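Probable intron-encoded endonuclease 1 (Wickerhamomyces canadensis, PDB 6X1J) cleaves DNA as a LAGLIDADG homing endonuclease that takes part in the homing of a mitochondrial 21S rRNA gene intron. Local coordinates at residues W29-L40 / V75-I83; T137-F145 / F211-I219. All coordinates share one frame; numbering follows the deposited sequence.

In the fold
From the N terminus, the chain runs through 29-40 into helix 34-45, forms the strands 49-51 and 60-65 and returns along helix 68-77, so that contact 1 closes a loop of 34 residues within the N-terminal half. Contact 2 opens only later: helix 138-148 is met by 211-219 after 65 residues that include helix 172-186 and the strands of the second four-stranded sheet. The two loops follow one another and neither nest nor cross. Helices 34-45 and 138-148 are the paired LAGLIDADG helices of a single-chain enzyme, and they join the contacts directly: Glu38 OE1 and Glu38 O probably hydrogen-bond with Thr137 OG1 and Ser140 OG, and Thr39 packs on Arg139.

Contact 1: W29-L40 / V75-I83; sequences WTTLSKIQEETL and VRVFDEYVI
Gln36, in the first turn of helix 34-45, lies with its CA 6.5 Å from the CA of Val77 at the end of helix 68-77, and the loop before it brings Trp29 beside Glu80. The Gln36 amide is the polar centre. Gln36 NE2 spends both N-H groups across the contact: one goes to Val77 O at 2.9 Å, nearly straight and in the carbonyl plane, the other to Glu80 OE1 at 2.8 Å, met on the syn side. Both acceptors lie in the amide plane, which fixes the flip of the group. Gln36 OE1 accepts from Ser33 N at 3.0 Å while Ser33 OG receives Gln36 N, a capping box at the start of the first LAGLIDADG helix, whose other side faces helix 138-148. A water donates to Gln36 OE1 and Glu80 OE1 and accepts from Tyr81 OH, closing the polar cluster. Were Gln36 an alanine, Val77 O and Glu80 OE1 would probably lose their shared donor, Ser33 N its capping partner and the water one of its acceptors. With Glu80 CG anti to its carbonyl carbon (chi1 -55°), CG lies over one face of the Trp29 indole, 3.3 Å from Trp29 CE2; the bend at chi2 (83°) then turns the carboxylate to the Gln36 amide. Beside it the Tyr81 hydroxyl packs against Trp29 CB and Leu32 CD2, and Phe112 and His109 meet the tyrosine ring edge-to-face. Farther along helix 34-45 the Phe78 ring lies alongside Gln36, running the other way, with Gln36 O at its edge, 3.5 Å from Phe78 CZ, and Leu40 CB and Thr39 CG2 close by.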
loop_
_atom_site.group_PDB
_atom_site.type_symbol
_atom_site.label_atom_id
_atom_site.label_comp_id
_atom_site.label_asym_id
_atom_site.label_seq_id
_atom_site.Cartn_x
_atom_site.Cartn_y
_atom_site.Cartn_z
ATOM N N TRP A 29 -22.367 2.986 -3.260
ATOM C CA TRP A 29 -21.345 2.136 -2.586
ATOM C C TRP A 29 -21.389 2.334 -1.071
ATOM O O TRP A 29 -21.334 3.501 -0.625
ATOM C CB TRP A 29 -19.937 2.457 -3.133
ATOM C CG TRP A 29 -19.786 1.920 -4.514
ATOM C CD1 TRP A 29 -19.638 0.611 -4.887
ATOM C CD2 TRP A 29 -19.944 2.676 -5.717
ATOM N NE1 TRP A 29 -19.637 0.512 -6.251
ATOM C CE2 TRP A 29 -19.843 1.759 -6.790
ATOM C CE3 TRP A 29 -20.135 4.035 -5.979
ATOM C CZ2 TRP A 29 -19.919 2.166 -8.120
ATOM C CZ3 TRP A 29 -20.222 4.435 -7.291
ATOM C CH2 TRP A 29 -20.125 3.512 -8.342
ATOM N N THR A 30 -21.315 1.230 -0.332
ATOM C CA THR A 30 -21.334 1.185 1.156
ATOM C C THR A 30 -20.037 0.534 1.698
ATOM O O THR A 30 -19.411 1.160 2.528
ATOM C CB THR A 30 -22.646 0.540 1.635
ATOM O OG1 THR A 30 -22.714 -0.803 1.176
ATOM C CG2 THR A 30 -23.891 1.223 1.116
ATOM N N THR A 31 -19.623 -0.659 1.257
ATOM C CA THR A 31 -18.404 -1.352 1.796
ATOM C C THR A 31 -17.359 -1.647 0.689
ATOM O O THR A 31 -17.743 -1.857 -0.478
ATOM C CB THR A 31 -18.815 -2.606 2.586
ATOM O OG1 THR A 31 -19.450 -3.501 1.681
ATOM C CG2 THR A 31 -19.786 -2.316 3.714
ATOM N N LEU A 32 -16.066 -1.701 1.032
ATOM C CA LEU A 32 -15.020 -2.128 0.056
ATOM C C LEU A 32 -15.305 -3.581 -0.300
ATOM O O LEU A 32 -15.816 -4.300 0.544
ATOM C CB LEU A 32 -13.611 -1.962 0.634
ATOM C CG LEU A 32 -13.230 -0.515 0.962
ATOM C CD1 LEU A 32 -11.825 -0.430 1.539
ATOM C CD2 LEU A 32 -13.395 0.397 -0.253
ATOM N N SER A 33 -15.062 -3.953 -1.553
ATOM C CA SER A 33 -15.014 -5.357 -2.005
ATOM C C SER A 33 -13.913 -6.076 -1.209
ATOM O O SER A 33 -13.016 -5.368 -0.663
ATOM C CB SER A 33 -14.773 -5.422 -3.508
ATOM O OG SER A 33 -13.460 -4.956 -3.845
ATOM N N LYS A 34 -13.977 -7.412 -1.180
ATOM C CA LYS A 34 -12.898 -8.292 -0.694
ATOM C C LYS A 34 -11.575 -7.855 -1.355
ATOM O O LYS A 34 -10.589 -7.644 -0.591
ATOM C CB LYS A 34 -13.237 -9.760 -0.997
ATOM C CG LYS A 34 -12.361 -10.794 -0.284
ATOM C CD LYS A 34 -12.764 -12.249 -0.539
ATOM C CE LYS A 34 -12.061 -13.269 0.331
ATOM N NZ LYS A 34 -10.662 -13.555 -0.085
ATOM N N ILE A 35 -11.558 -7.692 -2.698
ATOM C CA ILE A 35 -10.311 -7.345 -3.438
ATOM C C ILE A 35 -9.782 -6.008 -2.948
ATOM O O ILE A 35 -8.561 -5.895 -2.664
ATOM C CB ILE A 35 -10.528 -7.338 -4.950
ATOM C CG1 ILE A 35 -10.711 -8.766 -5.472
ATOM C CG2 ILE A 35 -9.372 -6.609 -5.623
ATOM C CD1 ILE A 35 -10.975 -8.859 -6.959
ATOM N N GLN A 36 -10.649 -5.021 -2.854
ATOM C CA GLN A 36 -10.228 -3.659 -2.460
ATOM C C GLN A 36 -9.697 -3.690 -1.035
ATOM O O GLN A 36 -8.710 -2.987 -0.747
ATOM C CB GLN A 36 -11.409 -2.711 -2.584
ATOM C CG GLN A 36 -11.733 -2.417 -4.037
ATOM C CD GLN A 36 -13.091 -1.796 -4.266
ATOM O OE1 GLN A 36 -14.025 -1.922 -3.471
ATOM N NE2 GLN A 36 -13.178 -1.077 -5.372
ATOM N N GLU A 37 -10.340 -4.480 -0.178
ATOM C CA GLU A 37 -10.029 -4.455 1.266
ATOM C C GLU A 37 -8.606 -5.000 1.389
ATOM O O GLU A 37 -7.813 -4.345 2.065
ATOM C CB GLU A 37 -11.056 -5.255 2.068
ATOM C CG GLU A 37 -10.813 -5.216 3.561
ATOM C CD GLU A 37 -11.506 -6.330 4.339
ATOM O OE1 GLU A 37 -12.675 -6.615 4.024
ATOM O OE2 GLU A 37 -10.873 -6.922 5.258
ATOM N N GLU A 38 -8.354 -6.153 0.762
ATOM C CA GLU A 38 -7.076 -6.918 0.869
ATOM C C GLU A 38 -5.979 -6.131 0.176
ATOM O O GLU A 38 -4.889 -6.026 0.742
ATOM C CB GLU A 38 -7.196 -8.355 0.344
ATOM C CG GLU A 38 -8.175 -9.186 1.162
ATOM C CD GLU A 38 -8.443 -10.589 0.637
ATOM O OE1 GLU A 38 -7.647 -11.102 -0.184
ATOM O OE2 GLU A 38 -9.447 -11.178 1.066
ATOM N N THR A 39 -6.261 -5.538 -0.985
ATOM C CA THR A 39 -5.303 -4.616 -1.636
ATOM C C THR A 39 -4.921 -3.518 -0.623
ATOM O O THR A 39 -3.727 -3.212 -0.441
ATOM C CB THR A 39 -5.900 -4.023 -2.925
ATOM O OG1 THR A 39 -6.194 -5.077 -3.850
ATOM C CG2 THR A 39 -4.939 -3.044 -3.531
ATOM N N LEU A 40 -5.923 -2.914 -0.013
ATOM C CA LEU A 40 -5.759 -1.651 0.735
ATOM C C LEU A 40 -4.996 -1.972 2.030
ATOM O O LEU A 40 -4.229 -1.118 2.523
ATOM C CB LEU A 40 -7.142 -1.066 1.038
ATOM C CG LEU A 40 -7.141 0.167 1.947
ATOM C CD1 LEU A 40 -6.161 1.217 1.467
ATOM C CD2 LEU A 40 -8.513 0.793 2.062
ATOM N N VAL A 75 -5.469 3.195 -8.919
ATOM C CA VAL A 75 -6.697 3.944 -9.291
ATOM C C VAL A 75 -7.723 3.011 -9.946
ATOM O O VAL A 75 -8.891 3.134 -9.560
ATOM C CB VAL A 75 -6.395 5.204 -10.104
ATOM C CG1 VAL A 75 -7.657 5.772 -10.737
ATOM C CG2 VAL A 75 -5.753 6.261 -9.227
ATOM N N ARG A 76 -7.368 2.098 -10.851
ATOM C CA ARG A 76 -8.389 1.164 -11.426
ATOM C C ARG A 76 -8.953 0.287 -10.297
ATOM O O ARG A 76 -10.191 0.153 -10.256
ATOM C CB ARG A 76 -7.882 0.340 -12.613
ATOM C CG ARG A 76 -7.798 1.121 -13.924
ATOM C CD ARG A 76 -7.413 0.367 -15.209
ATOM N NE ARG A 76 -6.204 -0.457 -15.092
ATOM C CZ ARG A 76 -4.923 -0.048 -15.246
ATOM N NH1 ARG A 76 -3.932 -0.911 -15.068
ATOM N NH2 ARG A 76 -4.619 1.209 -15.548
ATOM N N VAL A 77 -8.135 -0.221 -9.349
ATOM C CA VAL A 77 -8.657 -1.069 -8.214
ATOM C C VAL A 77 -9.737 -0.298 -7.411
ATOM O O VAL A 77 -10.769 -0.864 -7.059
ATOM C CB VAL A 77 -7.523 -1.559 -7.281
ATOM C CG1 VAL A 77 -8.085 -2.304 -6.078
ATOM C CG2 VAL A 77 -6.508 -2.421 -7.989
ATOM N N PHE A 78 -9.500 0.962 -7.081
ATOM C CA PHE A 78 -10.433 1.844 -6.358
ATOM C C PHE A 78 -11.163 2.802 -7.328
ATOM O O PHE A 78 -11.369 3.988 -6.993
ATOM C CB PHE A 78 -9.613 2.572 -5.290
ATOM C CG PHE A 78 -8.951 1.619 -4.316
ATOM C CD1 PHE A 78 -9.690 1.023 -3.297
ATOM C CD2 PHE A 78 -7.603 1.292 -4.439
ATOM C CE1 PHE A 78 -9.084 0.150 -2.401
ATOM C CE2 PHE A 78 -7.004 0.419 -3.540
ATOM C CZ PHE A 78 -7.749 -0.159 -2.533
ATOM N N ASP A 79 -11.510 2.331 -8.523
ATOM C CA ASP A 79 -12.041 3.190 -9.631
ATOM C C ASP A 79 -13.212 4.087 -9.153
ATOM O O ASP A 79 -13.088 5.360 -9.223
ATOM C CB ASP A 79 -12.445 2.307 -10.815
ATOM C CG ASP A 79 -12.602 3.141 -12.066
ATOM O OD1 ASP A 79 -11.724 4.035 -12.287
ATOM O OD2 ASP A 79 -13.624 2.948 -12.761
ATOM N N GLU A 80 -14.269 3.472 -8.608
ATOM C CA GLU A 80 -15.488 4.160 -8.080
ATOM C C GLU A 80 -15.133 5.409 -7.277
ATOM O O GLU A 80 -15.943 6.316 -7.272
ATOM C CB GLU A 80 -16.206 3.394 -6.964
ATOM C CG GLU A 80 -16.620 1.981 -7.278
ATOM C CD GLU A 80 -15.561 0.919 -7.126
ATOM O OE1 GLU A 80 -15.618 0.143 -6.164
ATOM O OE2 GLU A 80 -14.727 0.841 -8.007
ATOM N N TYR A 81 -14.086 5.357 -6.456
ATOM C CA TYR A 81 -13.865 6.310 -5.335
ATOM C C TYR A 81 -12.997 7.469 -5.805
ATOM O O TYR A 81 -12.776 8.393 -4.976
ATOM C CB TYR A 81 -13.252 5.616 -4.100
ATOM C CG TYR A 81 -14.119 4.535 -3.500
ATOM C CD1 TYR A 81 -15.121 4.853 -2.597
ATOM C CD2 TYR A 81 -13.958 3.198 -3.841
ATOM C CE1 TYR A 81 -15.937 3.880 -2.043
ATOM C CE2 TYR A 81 -14.784 2.216 -3.329
ATOM C CZ TYR A 81 -15.782 2.560 -2.426
ATOM O OH TYR A 81 -16.613 1.616 -1.900
ATOM N N VAL A 82 -12.503 7.384 -7.046
ATOM C CA VAL A 82 -11.491 8.303 -7.659
ATOM C C VAL A 82 -12.086 8.996 -8.898
ATOM O O VAL A 82 -12.275 8.303 -9.941
ATOM C CB VAL A 82 -10.199 7.570 -8.076
ATOM C CG1 VAL A 82 -9.157 8.579 -8.548
ATOM C CG2 VAL A 82 -9.646 6.703 -6.956
ATOM N N ILE A 83 -12.335 10.300 -8.786
ATOM C CA ILE A 83 -13.106 11.100 -9.783
ATOM C C ILE A 83 -12.147 11.499 -10.917
ATOM O O ILE A 83 -12.515 11.329 -12.075
ATOM C CB ILE A 83 -13.745 12.323 -9.078
ATOM C CG1 ILE A 83 -14.959 11.912 -8.248
ATOM C CG2 ILE A 83 -14.096 13.439 -10.052
ATOM C CD1 ILE A 83 -15.533 13.030 -7.416
HETATM O O HOH W 1 -16.369 -0.681 -3.694
#

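Contact 2: T137-F145 / F211-I219; sequences TERSLAYWF and FYNLVNPYI
Arg139 lies across Tyr218 along almost its whole length, where helix 138-145 passes helix 211-215 at an angle of 106° with 9.4 Å between the axes. The backbone starts the contact: Arg139 CA sits over the centre of the tyrosine ring, a CH-pi contact 3.8 Å from the centroid. CB follows over the same ring, 3.8 Å from Tyr218 CZ. With CG anti to the backbone N (chi1 -176°), the chain continues past the CE1 side, and CG lies 3.9 Å from Tyr218 CD1. The bend at chi3 then carries NE, CZ and NH2 round the ring's rim, so that Tyr218 CE1 points into the centre of one guanidinium face, 3.4 Å from Arg139 CZ, with the two planes 66° apart. At the tip NH2 donates to a water that also bonds Tyr218 OH; a second water ties that hydroxyl to Glu138 OE1 and Arg139 N. Next to the tyrosine, Ala142 CB is wedged tightly against Tyr218 CB at 3.4 Å, and Val215 and Ile219 CD1 close round the same methyl. Val215 CG1 also touches Leu141 CB. Farther along, the edge of Phe211 meets the face of Phe145 in a T-shaped pair, both rings resting on Leu163 of the second sheet. This joins the second LAGLIDADG helix to the chain's C-terminal helix 208-215. No direct hydrogen bond spans the segments: apolar and ring contacts make the join, and the polar atoms of Glu138, Arg139 and Tyr218 reach one another through water.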
loop_
_atom_site.group_PDB
_atom_site.type_symbol
_atom_site.label_atom_id
_atom_site.label_comp_id
_atom_site.label_asym_id
_atom_site.label_seq_id
_atom_site.Cartn_x
_atom_site.Cartn_y
_atom_site.Cartn_z
ATOM N N THR A 137 -3.827 -11.187 3.573
ATOM C CA THR A 137 -3.784 -12.336 2.633
ATOM C C THR A 137 -2.537 -12.184 1.717
ATOM O O THR A 137 -1.797 -11.190 1.806
ATOM C CB THR A 137 -5.117 -12.444 1.866
ATOM O OG1 THR A 137 -5.170 -11.392 0.900
ATOM C CG2 THR A 137 -6.320 -12.358 2.793
ATOM N N GLU A 138 -2.285 -13.163 0.878
ATOM C CA GLU A 138 -1.207 -13.072 -0.151
ATOM C C GLU A 138 -1.434 -11.857 -1.065
ATOM O O GLU A 138 -0.415 -11.196 -1.360
ATOM C CB GLU A 138 -1.147 -14.332 -1.018
ATOM C CG GLU A 138 -0.844 -15.599 -0.247
ATOM C CD GLU A 138 -2.083 -16.348 0.190
ATOM O OE1 GLU A 138 -3.194 -15.712 0.248
ATOM O OE2 GLU A 138 -1.929 -17.551 0.487
ATOM N N ARG A 139 -2.698 -11.490 -1.394
ATOM C CA ARG A 139 -2.962 -10.271 -2.187
ATOM C C ARG A 139 -2.388 -9.080 -1.403
ATOM O O ARG A 139 -1.620 -8.298 -2.015
ATOM C CB ARG A 139 -4.444 -10.156 -2.582
ATOM C CG ARG A 139 -4.766 -8.969 -3.491
ATOM C CD ARG A 139 -6.262 -8.816 -3.799
ATOM N NE ARG A 139 -6.789 -9.888 -4.637
ATOM C CZ ARG A 139 -6.846 -9.858 -5.967
ATOM N NH1 ARG A 139 -6.385 -8.802 -6.633
ATOM N NH2 ARG A 139 -7.324 -10.912 -6.615
ATOM N N SER A 140 -2.696 -8.959 -0.098
ATOM C CA SER A 140 -2.184 -7.867 0.781
ATOM C C SER A 140 -0.651 -7.886 0.755
ATOM O O SER A 140 -0.031 -6.797 0.623
ATOM C CB SER A 140 -2.675 -7.955 2.254
ATOM O OG SER A 140 -4.074 -8.207 2.376
ATOM N N LEU A 141 -0.058 -9.068 0.907
ATOM C CA LEU A 141 1.439 -9.210 0.931
ATOM C C LEU A 141 2.054 -8.634 -0.349
ATOM O O LEU A 141 3.111 -7.972 -0.236
ATOM C CB LEU A 141 1.851 -10.677 1.026
ATOM C CG LEU A 141 1.797 -11.320 2.407
ATOM C CD1 LEU A 141 2.297 -12.744 2.291
ATOM C CD2 LEU A 141 2.625 -10.538 3.406
ATOM N N ALA A 142 1.420 -8.868 -1.509
ATOM C CA ALA A 142 1.945 -8.434 -2.833
ATOM C C ALA A 142 1.970 -6.917 -2.894
ATOM O O ALA A 142 2.963 -6.345 -3.371
ATOM C CB ALA A 142 1.125 -8.990 -3.975
ATOM N N TYR A 143 0.894 -6.289 -2.464
ATOM C CA TYR A 143 0.780 -4.809 -2.473
ATOM C C TYR A 143 1.785 -4.216 -1.483
ATOM O O TYR A 143 2.437 -3.232 -1.824
ATOM C CB TYR A 143 -0.702 -4.402 -2.351
ATOM C CG TYR A 143 -1.452 -4.605 -3.648
ATOM C CD1 TYR A 143 -1.386 -3.670 -4.682
ATOM C CD2 TYR A 143 -2.133 -5.786 -3.909
ATOM C CE1 TYR A 143 -2.020 -3.877 -5.914
ATOM C CE2 TYR A 143 -2.763 -6.014 -5.136
ATOM C CZ TYR A 143 -2.699 -5.065 -6.142
ATOM O OH TYR A 143 -3.343 -5.308 -7.327
ATOM N N TRP A 144 1.900 -4.779 -0.279
ATOM C CA TRP A 144 2.893 -4.340 0.726
ATOM C C TRP A 144 4.269 -4.412 0.075
ATOM O O TRP A 144 5.036 -3.462 0.167
ATOM C CB TRP A 144 2.830 -5.264 1.911
ATOM C CG TRP A 144 3.670 -4.868 3.069
ATOM C CD1 TRP A 144 4.271 -3.669 3.320
ATOM C CD2 TRP A 144 3.834 -5.669 4.241
ATOM N NE1 TRP A 144 4.851 -3.700 4.558
ATOM C CE2 TRP A 144 4.603 -4.918 5.138
ATOM C CE3 TRP A 144 3.424 -6.966 4.589
ATOM C CZ2 TRP A 144 4.960 -5.421 6.395
ATOM C CZ3 TRP A 144 3.807 -7.480 5.805
ATOM C CH2 TRP A 144 4.553 -6.706 6.696
ATOM N N PHE A 145 4.534 -5.502 -0.614
ATOM C CA PHE A 145 5.852 -5.715 -1.263
ATOM C C PHE A 145 6.070 -4.733 -2.436
ATOM O O PHE A 145 7.168 -4.155 -2.564
ATOM C CB PHE A 145 6.027 -7.192 -1.654
ATOM C CG PHE A 145 7.431 -7.466 -2.155
ATOM C CD1 PHE A 145 8.486 -7.596 -1.267
ATOM C CD2 PHE A 145 7.710 -7.465 -3.510
ATOM C CE1 PHE A 145 9.790 -7.718 -1.723
ATOM C CE2 PHE A 145 9.015 -7.609 -3.963
ATOM C CZ PHE A 145 10.048 -7.734 -3.071
ATOM N N PHE A 211 7.929 -17.334 -1.112
ATOM C CA PHE A 211 7.443 -15.933 -1.150
ATOM C C PHE A 211 6.988 -15.624 -2.573
ATOM O O PHE A 211 5.826 -15.277 -2.816
ATOM C CB PHE A 211 8.524 -14.972 -0.700
ATOM C CG PHE A 211 8.033 -13.570 -0.486
ATOM C CD1 PHE A 211 7.359 -13.227 0.674
ATOM C CD2 PHE A 211 8.244 -12.597 -1.438
ATOM C CE1 PHE A 211 6.941 -11.921 0.899
ATOM C CE2 PHE A 211 7.797 -11.297 -1.230
ATOM C CZ PHE A 211 7.177 -10.954 -0.050
ATOM N N TYR A 212 7.847 -15.935 -3.530
ATOM C CA TYR A 212 7.533 -15.754 -4.965
ATOM C C TYR A 212 6.175 -16.393 -5.250
ATOM O O TYR A 212 5.349 -15.724 -5.834
ATOM C CB TYR A 212 8.639 -16.346 -5.835
ATOM C CG TYR A 212 8.479 -16.192 -7.332
ATOM C CD1 TYR A 212 8.983 -15.082 -7.995
ATOM C CD2 TYR A 212 7.889 -17.191 -8.091
ATOM C CE1 TYR A 212 8.888 -14.963 -9.375
ATOM C CE2 TYR A 212 7.753 -17.075 -9.464
ATOM C CZ TYR A 212 8.242 -15.950 -10.108
ATOM O OH TYR A 212 8.127 -15.845 -11.463
ATOM N N ASN A 213 5.985 -17.658 -4.900
ATOM C CA ASN A 213 4.790 -18.437 -5.314
ATOM C C ASN A 213 3.537 -17.899 -4.618
ATOM O O ASN A 213 2.432 -18.172 -5.161
ATOM C CB ASN A 213 4.941 -19.944 -5.078
ATOM C CG ASN A 213 5.816 -20.597 -6.125
ATOM O OD1 ASN A 213 5.671 -20.304 -7.298
ATOM N ND2 ASN A 213 6.751 -21.441 -5.714
ATOM N N LEU A 214 3.697 -17.196 -3.483
ATOM C CA LEU A 214 2.579 -16.526 -2.765
ATOM C C LEU A 214 2.224 -15.220 -3.468
ATOM O O LEU A 214 1.018 -14.946 -3.585
ATOM C CB LEU A 214 2.946 -16.182 -1.314
ATOM C CG LEU A 214 3.247 -17.340 -0.368
ATOM C CD1 LEU A 214 3.718 -16.780 0.960
ATOM C CD2 LEU A 214 2.045 -18.255 -0.167
ATOM N N VAL A 215 3.215 -14.388 -3.787
ATOM C CA VAL A 215 2.938 -12.988 -4.223
ATOM C C VAL A 215 3.032 -12.837 -5.749
ATOM O O VAL A 215 2.367 -11.920 -6.253
ATOM C CB VAL A 215 3.799 -11.939 -3.500
ATOM C CG1 VAL A 215 3.842 -12.184 -2.000
ATOM C CG2 VAL A 215 5.213 -11.808 -4.045
ATOM N N ASN A 216 3.832 -13.627 -6.466
ATOM C CA ASN A 216 4.095 -13.369 -7.919
ATOM C C ASN A 216 2.772 -13.271 -8.696
ATOM O O ASN A 216 2.644 -12.417 -9.572
ATOM C CB ASN A 216 5.071 -14.357 -8.583
ATOM C CG ASN A 216 5.268 -13.957 -10.037
ATOM O OD1 ASN A 216 5.700 -12.825 -10.297
ATOM N ND2 ASN A 216 4.855 -14.819 -10.971
ATOM N N PRO A 217 1.726 -14.088 -8.415
ATOM C CA PRO A 217 0.475 -13.992 -9.169
ATOM C C PRO A 217 -0.169 -12.605 -9.152
ATOM O O PRO A 217 -0.880 -12.328 -10.071
ATOM C CB PRO A 217 -0.448 -14.986 -8.461
ATOM C CG PRO A 217 0.517 -16.017 -7.886
ATOM C CD PRO A 217 1.695 -15.180 -7.427
ATOM N N TYR A 218 0.134 -11.758 -8.164
ATOM C CA TYR A 218 -0.493 -10.417 -8.003
ATOM C C TYR A 218 0.408 -9.288 -8.533
ATOM O O TYR A 218 -0.039 -8.088 -8.681
ATOM C CB TYR A 218 -0.845 -10.216 -6.518
ATOM C CG TYR A 218 -1.872 -11.198 -5.974
ATOM C CD1 TYR A 218 -3.202 -11.095 -6.335
ATOM C CD2 TYR A 218 -1.521 -12.269 -5.154
ATOM C CE1 TYR A 218 -4.161 -11.983 -5.857
ATOM C CE2 TYR A 218 -2.463 -13.185 -4.678
ATOM C CZ TYR A 218 -3.802 -13.032 -5.024
ATOM O OH TYR A 218 -4.790 -13.872 -4.584
ATOM N N ILE A 219 1.684 -9.579 -8.779
ATOM C CA ILE A 219 2.670 -8.507 -9.121
ATOM C C ILE A 219 2.436 -8.085 -10.577
ATOM O O ILE A 219 2.517 -8.942 -11.444
ATOM C CB ILE A 219 4.109 -8.993 -8.929
ATOM C CG1 ILE A 219 4.385 -9.466 -7.499
ATOM C CG2 ILE A 219 5.069 -7.901 -9.362
ATOM C CD1 ILE A 219 4.428 -8.357 -6.485
HETATM O O HOH W 2 -4.552 -13.978 -1.731
HETATM O O HOH W 3 -7.445 -13.492 -5.669
HETATM O O HOH W 4 -2.599 -7.684 -8.459
#